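Local coordinates for ABC transporter ATP-binding protein (Leptospira interrogans serovar Copenhageni, PDB 4HZI) that probably binds and hydrolyses ATP as the ATPase subunit of an orphan ABC transporter involved in manganese utilization and tolerance, at residues L65-N69 / L267-D272; F262-E268 / W284-K289. All blocks are in the same frame, centred on the assembly; numbering follows the deposited sequence.

How the interactions relate
Both contacts are built on helix 264-271, and their centres lie about 9 Å apart. Interaction 1 sets the C-terminal part of this helix against the end of strand 62-67, a central strand of the six-stranded mixed sheet, where the Walker A loop probably begins. Interaction 2 sets the start of the same helix, with F262 two residues ahead of its first turn, against strand 283-288 of a two-stranded antiparallel sheet. Along the chain the segments alternate: 65-69, 262-268, the overlapping 267-272, then 284-289. They meet where L66 CD2 packs on F262 CZ at 3.9 Å, and they share L267 and E268. The helix thus joins the six-stranded sheet, which probably carries the nucleotide site, to the 275-288 hairpin, and both contacts border the second subunit.

Interaction 1 (L65-N69 / L267-D272); sequences LLGRN and LEDLYD
Strand 65-67 and helix 267-271 run at 53° to each other with their axes 10.2 Å apart at closest approach, and R68 and Y271 are the residues whose backbones come nearest. R68 carries the polar half of the contact. Its chain bends at chi2 and chi3 and slides past the Y271 ring in the opposite direction, CD lying 3.5 Å from Y271 CD1, so that the guanidinium reaches the C-terminal end of the helix. There NH1 donates twice, close to the guanidinium plane: to L270 O at 2.9 Å, on a lone pair in the carbonyl plane, and to D272 OD2 at 3.1 Å, a salt bridge that meets the carboxylate from above its plane. The two planar groups stand nearly perpendicular, 85° apart. A water accepts from R68 NH2 and donates to D272 OD2, closing a second path between the charges. D272, which leaves the helix with positive phi, has its other oxygen, OD1, in a salt bridge with K248. The cationic guanidinium beside the carboxyl end of the helix probably also gains from the helix dipole.

On the apolar side of the contact, L66 sets out toward the helix, with CG anti to the backbone N (chi1 179°). CD2 packs on L270 CD2 at 3.8 Å and on L267 CD2 at 4.1 Å, while CD1 lies 3.5 Å from Y271 OH. On the second subunit, D205 makes a long, weak ion pair with R68 NE, T207 packs on R68, and T207 OG1 hydrogen-bonds to Y271 O. A parallel strand ending in a glycine and running on into a loop and helix is the P-loop arrangement; here G67 probably opens a Walker A motif, with helix 264-271 packed beside it.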
ATOM      1  N   LEU A  65      15.968  -4.089  -1.025  1.00 21.57           N
ATOM      2  CA  LEU A  65      15.894  -4.101   0.455  1.00 21.78           C
ATOM      3  C   LEU A  65      14.466  -4.418   0.826  1.00 24.21           C
ATOM      4  O   LEU A  65      13.546  -3.614   0.591  1.00 23.50           O
ATOM      5  CB  LEU A  65      16.323  -2.749   1.007  1.00 22.62           C
ATOM      6  CG  LEU A  65      16.286  -2.469   2.503  1.00 26.74           C
ATOM      7  CD1 LEU A  65      17.362  -3.251   3.188  1.00 23.92           C
ATOM      8  CD2 LEU A  65      16.487  -0.963   2.777  1.00 29.77           C
ATOM      9  N   LEU A  66      14.241  -5.635   1.311  1.00 23.60           N
ATOM     10  CA  LEU A  66      12.906  -6.104   1.683  1.00 19.67           C
ATOM     11  C   LEU A  66      12.815  -6.104   3.204  1.00 22.69           C
ATOM     12  O   LEU A  66      13.646  -6.711   3.899  1.00 22.39           O
ATOM     13  CB  LEU A  66      12.620  -7.500   1.166  1.00 23.14           C
ATOM     14  CG  LEU A  66      11.261  -8.121   1.496  1.00 21.11           C
ATOM     15  CD1 LEU A  66      10.087  -7.426   0.796  1.00 21.11           C
ATOM     16  CD2 LEU A  66      11.182  -9.610   1.174  1.00 26.20           C
ATOM     17  N   GLY A  67      11.853  -5.357   3.733  1.00 22.42           N
ATOM     18  CA  GLY A  67      11.755  -5.298   5.187  1.00 24.38           C
ATOM     19  C   GLY A  67      10.332  -5.199   5.645  1.00 22.18           C
ATOM     20  O   GLY A  67       9.500  -4.754   4.916  1.00 24.81           O
ATOM     21  N   ARG A  68      10.060  -5.645   6.857  1.00 21.61           N
ATOM     22  CA  ARG A  68       8.775  -5.429   7.513  1.00 27.48           C
ATOM     23  C   ARG A  68       8.489  -3.958   7.740  1.00 29.15           C
ATOM     24  O   ARG A  68       9.406  -3.135   7.766  1.00 23.55           O
ATOM     25  CB  ARG A  68       8.772  -6.139   8.869  1.00 34.57           C
ATOM     26  CG  ARG A  68       9.215  -7.606   8.829  1.00 39.42           C
ATOM     27  CD  ARG A  68       8.054  -8.526   8.674  1.00 37.87           C
ATOM     28  NE  ARG A  68       7.188  -8.360   9.814  1.00 34.01           N
ATOM     29  CZ  ARG A  68       7.238  -9.067  10.943  1.00 40.35           C
ATOM     30  NH1 ARG A  68       8.143 -10.052  11.136  1.00 37.33           N
ATOM     31  NH2 ARG A  68       6.353  -8.778  11.903  1.00 33.02           N
ATOM     32  N   ASN A  69       7.227  -3.570   7.927  1.00 32.32           N
ATOM     33  CA  ASN A  69       7.061  -2.155   8.331  1.00 35.48           C
ATOM     34  C   ASN A  69       7.620  -1.983   9.735  1.00 26.03           C
ATOM     35  O   ASN A  69       7.683  -2.910  10.555  1.00 27.50           O
ATOM     36  CB  ASN A  69       5.656  -1.579   8.212  1.00 44.95           C
ATOM     37  CG  ASN A  69       5.223  -1.397   6.768  1.00 46.89           C
ATOM     38  OD1 ASN A  69       5.968  -0.859   5.854  1.00 29.24           O
ATOM     39  ND2 ASN A  69       4.015  -1.879   6.526  1.00 46.39           N
ATOM     40  N   LEU A 267      12.626 -16.220   4.367  1.00 24.87           N
ATOM     41  CA  LEU A 267      11.411 -15.402   4.450  1.00 26.65           C
ATOM     42  C   LEU A 267      10.558 -15.704   5.692  1.00 26.57           C
ATOM     43  O   LEU A 267       9.985 -14.785   6.298  1.00 28.84           O
ATOM     44  CB  LEU A 267      10.589 -15.510   3.168  1.00 25.91           C
ATOM     45  CG  LEU A 267      11.279 -14.927   1.951  1.00 25.05           C
ATOM     46  CD1 LEU A 267      10.370 -14.966   0.746  1.00 29.43           C
ATOM     47  CD2 LEU A 267      11.772 -13.503   2.174  1.00 29.08           C
ATOM     48  N   GLU A 268      10.477 -16.973   6.103  1.00 30.28           N
ATOM     49  CA  GLU A 268       9.775 -17.291   7.366  1.00 32.47           C
ATOM     50  C   GLU A 268      10.512 -16.674   8.553  1.00 32.76           C
ATOM     51  O   GLU A 268       9.910 -16.253   9.517  1.00 34.05           O
ATOM     52  CB  GLU A 268       9.571 -18.817   7.540  1.00 35.54           C
ATOM     53  CG  GLU A 268       8.624 -19.426   6.498  1.00 38.61           C
ATOM     54  CD  GLU A 268       8.433 -20.933   6.577  1.00 46.13           C
ATOM     55  OE1 GLU A 268       9.257 -21.620   7.230  1.00 46.10           O
ATOM     56  OE2 GLU A 268       7.476 -21.440   5.933  1.00 40.87           O
ATOM     57  N   ASP A 269      11.835 -16.554   8.461  1.00 33.35           N
ATOM     58  CA  ASP A 269      12.591 -15.902   9.495  1.00 30.63           C
ATOM     59  C   ASP A 269      12.285 -14.404   9.476  1.00 30.33           C
ATOM     60  O   ASP A 269      12.112 -13.782  10.513  1.00 34.74           O
ATOM     61  CB  ASP A 269      14.091 -16.140   9.321  1.00 38.56           C
ATOM     62  CG  ASP A 269      14.916 -15.591  10.467  1.00 47.57           C
ATOM     63  OD1 ASP A 269      14.332 -15.247  11.507  1.00 52.32           O
ATOM     64  OD2 ASP A 269      16.159 -15.496  10.333  1.00 60.76           O
ATOM     65  N   LEU A 270      12.121 -13.834   8.287  1.00 27.18           N
ATOM     66  CA  LEU A 270      11.800 -12.426   8.194  1.00 24.87           C
ATOM     67  C   LEU A 270      10.354 -12.110   8.715  1.00 22.44           C
ATOM     68  O   LEU A 270      10.142 -11.126   9.373  1.00 28.30           O
ATOM     69  CB  LEU A 270      11.917 -11.978   6.725  1.00 25.61           C
ATOM     70  CG  LEU A 270      11.619 -10.539   6.420  1.00 26.93           C
ATOM     71  CD1 LEU A 270      12.570  -9.605   7.137  1.00 27.18           C
ATOM     72  CD2 LEU A 270      11.665 -10.316   4.914  1.00 32.21           C
ATOM     73  N   TYR A 271       9.413 -12.924   8.310  1.00 28.03           N
ATOM     74  CA  TYR A 271       8.005 -12.639   8.476  1.00 29.07           C
ATOM     75  C   TYR A 271       7.416 -13.358   9.702  1.00 33.45           C
ATOM     76  O   TYR A 271       6.290 -13.043  10.116  1.00 35.38           O
ATOM     77  CB  TYR A 271       7.257 -13.027   7.212  1.00 31.87           C
ATOM     78  CG  TYR A 271       7.464 -12.014   6.126  1.00 29.22           C
ATOM     79  CD1 TYR A 271       6.960 -10.737   6.241  1.00 27.69           C
ATOM     80  CD2 TYR A 271       8.218 -12.314   5.002  1.00 28.33           C
ATOM     81  CE1 TYR A 271       7.166  -9.779   5.285  1.00 24.44           C
ATOM     82  CE2 TYR A 271       8.405 -11.364   4.016  1.00 25.69           C
ATOM     83  CZ  TYR A 271       7.866 -10.097   4.136  1.00 24.79           C
ATOM     84  OH  TYR A 271       8.092  -9.150   3.126  1.00 26.38           O
ATOM     85  N   ASP A 272       8.164 -14.302  10.276  1.00 32.77           N
ATOM     86  CA  ASP A 272       7.726 -15.016  11.502  1.00 36.51           C
ATOM     87  C   ASP A 272       6.477 -15.903  11.352  1.00 38.88           C
ATOM     88  O   ASP A 272       5.806 -16.217  12.340  1.00 44.58           O
ATOM     89  CB  ASP A 272       7.498 -13.999  12.630  1.00 33.59           C
ATOM     90  CG  ASP A 272       8.765 -13.299  13.065  1.00 40.45           C
ATOM     91  OD1 ASP A 272       9.846 -13.939  13.153  1.00 42.48           O
ATOM     92  OD2 ASP A 272       8.680 -12.090  13.351  1.00 40.03           O
TER
HETATM   93  O   HOH W   1       6.621 -10.754  14.076  1.00 43.82           O

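Interaction 2 (F262-E268 / W284-K289); sequences FTEKNLE and WSVIPK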
ATOM      1  N   PHE A 262      15.466 -15.407  -0.776  1.00 26.27           N
ATOM      2  CA  PHE A 262      14.033 -15.614  -0.871  1.00 26.99           C
ATOM      3  C   PHE A 262      13.641 -17.073  -0.794  1.00 30.14           C
ATOM      4  O   PHE A 262      12.647 -17.462  -1.384  1.00 30.34           O
ATOM      5  CB  PHE A 262      13.461 -14.990  -2.133  1.00 28.61           C
ATOM      6  CG  PHE A 262      13.303 -13.473  -2.076  1.00 26.23           C
ATOM      7  CD1 PHE A 262      13.953 -12.712  -1.141  1.00 30.77           C
ATOM      8  CD2 PHE A 262      12.465 -12.847  -2.967  1.00 29.50           C
ATOM      9  CE1 PHE A 262      13.820 -11.323  -1.128  1.00 29.22           C
ATOM     10  CE2 PHE A 262      12.316 -11.464  -2.965  1.00 31.92           C
ATOM     11  CZ  PHE A 262      13.002 -10.697  -2.046  1.00 28.73           C
ATOM     12  N   THR A 263      14.372 -17.859  -0.014  1.00 34.56           N
ATOM     13  CA  THR A 263      13.916 -19.217   0.325  1.00 35.41           C
ATOM     14  C   THR A 263      12.814 -19.131   1.374  1.00 29.61           C
ATOM     15  O   THR A 263      12.718 -18.142   2.104  1.00 29.07           O
ATOM     16  CB  THR A 263      15.037 -20.052   0.956  1.00 34.34           C
ATOM     17  OG1 THR A 263      15.485 -19.409   2.140  1.00 30.08           O
ATOM     18  CG2 THR A 263      16.188 -20.257  -0.011  1.00 35.07           C
ATOM     19  N   GLU A 264      11.944 -20.137   1.412  1.00 34.61           N
ATOM     20  CA  GLU A 264      10.944 -20.226   2.459  1.00 33.88           C
ATOM     21  C   GLU A 264      11.536 -20.053   3.839  1.00 32.78           C
ATOM     22  O   GLU A 264      10.993 -19.332   4.687  1.00 34.66           O
ATOM     23  CB  GLU A 264      10.140 -21.527   2.297  1.00 38.82           C
ATOM     24  CG  GLU A 264       9.277 -21.871   3.496  1.00 43.43           C
ATOM     25  CD  GLU A 264       8.423 -23.128   3.289  1.00 46.22           C
ATOM     26  OE1 GLU A 264       8.548 -23.790   2.239  1.00 46.20           O
ATOM     27  OE2 GLU A 264       7.612 -23.438   4.195  1.00 50.51           O
ATOM     28  N   LYS A 265      12.693 -20.664   4.113  1.00 33.53           N
ATOM     29  CA  LYS A 265      13.281 -20.505   5.435  1.00 32.10           C
ATOM     30  C   LYS A 265      13.673 -19.070   5.836  1.00 27.00           C
ATOM     31  O   LYS A 265      13.381 -18.618   6.948  1.00 32.32           O
ATOM     32  CB  LYS A 265      14.535 -21.386   5.596  1.00 44.60           C
ATOM     33  CG  LYS A 265      14.934 -21.547   7.054  1.00 52.96           C
ATOM     34  CD  LYS A 265      16.389 -21.178   7.322  1.00 73.29           C
ATOM     35  CE  LYS A 265      16.653 -20.960   8.813  1.00 79.58           C
ATOM     36  NZ  LYS A 265      17.775 -20.004   9.057  1.00 79.26           N
ATOM     37  N   ASN A 266      14.376 -18.391   4.933  1.00 28.08           N
ATOM     38  CA  ASN A 266      14.833 -17.009   5.164  1.00 24.66           C
ATOM     39  C   ASN A 266      13.624 -16.025   5.237  1.00 22.60           C
ATOM     40  O   ASN A 266      13.614 -15.172   6.113  1.00 27.32           O
ATOM     41  CB  ASN A 266      15.817 -16.575   4.107  1.00 24.45           C
ATOM     42  CG  ASN A 266      17.247 -17.136   4.356  1.00 32.70           C
ATOM     43  OD1 ASN A 266      17.646 -17.328   5.494  1.00 37.27           O
ATOM     44  ND2 ASN A 266      17.965 -17.414   3.311  1.00 32.14           N
ATOM     45  N   LEU A 267      12.626 -16.220   4.367  1.00 24.87           N
ATOM     46  CA  LEU A 267      11.411 -15.402   4.450  1.00 26.65           C
ATOM     47  C   LEU A 267      10.558 -15.704   5.692  1.00 26.57           C
ATOM     48  O   LEU A 267       9.985 -14.785   6.298  1.00 28.84           O
ATOM     49  CB  LEU A 267      10.589 -15.510   3.168  1.00 25.91           C
ATOM     50  CG  LEU A 267      11.279 -14.927   1.951  1.00 25.05           C
ATOM     51  CD1 LEU A 267      10.370 -14.966   0.746  1.00 29.43           C
ATOM     52  CD2 LEU A 267      11.772 -13.503   2.174  1.00 29.08           C
ATOM     53  N   GLU A 268      10.477 -16.973   6.103  1.00 30.28           N
ATOM     54  CA  GLU A 268       9.775 -17.291   7.366  1.00 32.47           C
ATOM     55  C   GLU A 268      10.512 -16.674   8.553  1.00 32.76           C
ATOM     56  O   GLU A 268       9.910 -16.253   9.517  1.00 34.05           O
ATOM     57  CB  GLU A 268       9.571 -18.817   7.540  1.00 35.54           C
ATOM     58  CG  GLU A 268       8.624 -19.426   6.498  1.00 38.61           C
ATOM     59  CD  GLU A 268       8.433 -20.933   6.577  1.00 46.13           C
ATOM     60  OE1 GLU A 268       9.257 -21.620   7.230  1.00 46.10           O
ATOM     61  OE2 GLU A 268       7.476 -21.440   5.933  1.00 40.87           O
ATOM     62  N   TRP A 284       7.418 -12.743  -7.718  1.00 28.67           N
ATOM     63  CA  TRP A 284       7.551 -13.482  -6.490  1.00 28.68           C
ATOM     64  C   TRP A 284       6.183 -13.521  -5.830  1.00 29.39           C
ATOM     65  O   TRP A 284       5.639 -12.465  -5.589  1.00 32.03           O
ATOM     66  CB  TRP A 284       8.534 -12.739  -5.531  1.00 29.19           C
ATOM     67  CG  TRP A 284       9.936 -12.792  -6.014  1.00 27.87           C
ATOM     68  CD1 TRP A 284      10.633 -11.798  -6.637  1.00 29.57           C
ATOM     69  CD2 TRP A 284      10.809 -13.915  -5.954  1.00 28.28           C
ATOM     70  NE1 TRP A 284      11.891 -12.245  -6.975  1.00 30.24           N
ATOM     71  CE2 TRP A 284      12.031 -13.528  -6.547  1.00 29.00           C
ATOM     72  CE3 TRP A 284      10.688 -15.206  -5.428  1.00 32.34           C
ATOM     73  CZ2 TRP A 284      13.136 -14.402  -6.646  1.00 31.46           C
ATOM     74  CZ3 TRP A 284      11.779 -16.064  -5.511  1.00 36.16           C
ATOM     75  CH2 TRP A 284      12.987 -15.655  -6.115  1.00 32.59           C
ATOM     76  N   SER A 285       5.692 -14.713  -5.501  1.00 27.10           N
ATOM     77  CA  SER A 285       4.462 -14.936  -4.732  1.00 28.14           C
ATOM     78  C   SER A 285       4.865 -15.455  -3.374  1.00 28.80           C
ATOM     79  O   SER A 285       5.529 -16.496  -3.257  1.00 29.10           O
ATOM     80  CB  SER A 285       3.506 -15.958  -5.418  1.00 27.86           C
ATOM     81  OG  SER A 285       2.415 -16.281  -4.587  1.00 28.33           O
ATOM     82  N   VAL A 286       4.520 -14.705  -2.332  1.00 24.60           N
ATOM     83  CA  VAL A 286       4.836 -15.065  -0.952  1.00 26.35           C
ATOM     84  C   VAL A 286       3.497 -14.994  -0.157  1.00 32.99           C
ATOM     85  O   VAL A 286       2.960 -13.904   0.129  1.00 28.19           O
ATOM     86  CB  VAL A 286       5.892 -14.126  -0.369  1.00 28.23           C
ATOM     87  CG1 VAL A 286       6.274 -14.510   1.055  1.00 27.86           C
ATOM     88  CG2 VAL A 286       7.133 -14.109  -1.270  1.00 27.45           C
ATOM     89  N   ILE A 287       2.954 -16.160   0.153  1.00 27.00           N
ATOM     90  CA  ILE A 287       1.601 -16.285   0.686  1.00 28.87           C
ATOM     91  C   ILE A 287       1.647 -17.102   1.961  1.00 35.32           C
ATOM     92  O   ILE A 287       2.223 -18.174   1.975  1.00 33.29           O
ATOM     93  CB  ILE A 287       0.690 -16.989  -0.334  1.00 31.80           C
ATOM     94  CG1 ILE A 287       0.510 -16.128  -1.621  1.00 31.32           C
ATOM     95  CG2 ILE A 287      -0.634 -17.392   0.306  1.00 37.64           C
ATOM     96  CD1 ILE A 287      -0.203 -16.851  -2.738  1.00 31.32           C
ATOM     97  N   PRO A 288       1.033 -16.608   3.024  1.00 33.61           N
ATOM     98  CA  PRO A 288       0.929 -17.302   4.285  1.00 37.76           C
ATOM     99  C   PRO A 288       0.288 -18.657   4.142  1.00 37.41           C
ATOM    100  O   PRO A 288      -0.712 -18.824   3.402  1.00 30.92           O
ATOM    101  CB  PRO A 288       0.037 -16.371   5.119  1.00 41.62           C
ATOM    102  CG  PRO A 288       0.269 -15.030   4.535  1.00 39.57           C
ATOM    103  CD  PRO A 288       0.359 -15.288   3.079  1.00 40.73           C
ATOM    104  N   LYS A 289       0.855 -19.651   4.821  1.00 35.72           N
ATOM    105  CA  LYS A 289       0.188 -20.961   4.863  1.00 42.81           C
ATOM    106  C   LYS A 289      -1.008 -20.977   5.824  1.00 40.85           C
ATOM    107  O   LYS A 289      -0.988 -20.327   6.876  1.00 38.62           O
ATOM    108  CB  LYS A 289       1.168 -22.051   5.285  1.00 43.18           C
ATOM    109  CG  LYS A 289       2.299 -22.248   4.306  1.00 43.03           C
ATOM    110  CD  LYS A 289       3.060 -23.521   4.648  1.00 45.80           C
ATOM    111  CE  LYS A 289       4.029 -23.870   3.546  1.00 50.23           C
ATOM    112  NZ  LYS A 289       5.121 -24.717   4.074  1.00 49.08           N
TER
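K289 NZ donates to E264 OE2 at 2.8 Å, a salt bridge that approaches the carboxylate from its syn side, 23° out of plane. Both chains are extended beyond CG and cross at about a right angle, so K289, just past the strand, meets the first helical residue. E268 OE2 lies 2.7 Å from E264 OE2, a spacing at which one of the two acids is probably protonated, and 4.4 Å from K289 NZ; it also accepts from the backbone N of L275. Just before E264, T263 at the N-cap position accepts from N266 N through OG1.

Inward from the charges, L267 turns its CD1 onto V286 CG2 at 3.9 Å, the two side chains again crossing nearly at right angles. Farther along, F262 and W284 form a T-shaped pair: the F262 edge is directed at the indole face, with planes 74° apart and CD2 over the ring centre, 3.6 Å from W284 CD2. F262 CB adds a CH-pi contact over the six-membered ring, while R279 makes a cation-pi contact with the same indole. The arrangement is a helix packed against a two-stranded antiparallel beta-hairpin, here the hairpin near the C-terminus of this ABC ATPase chain.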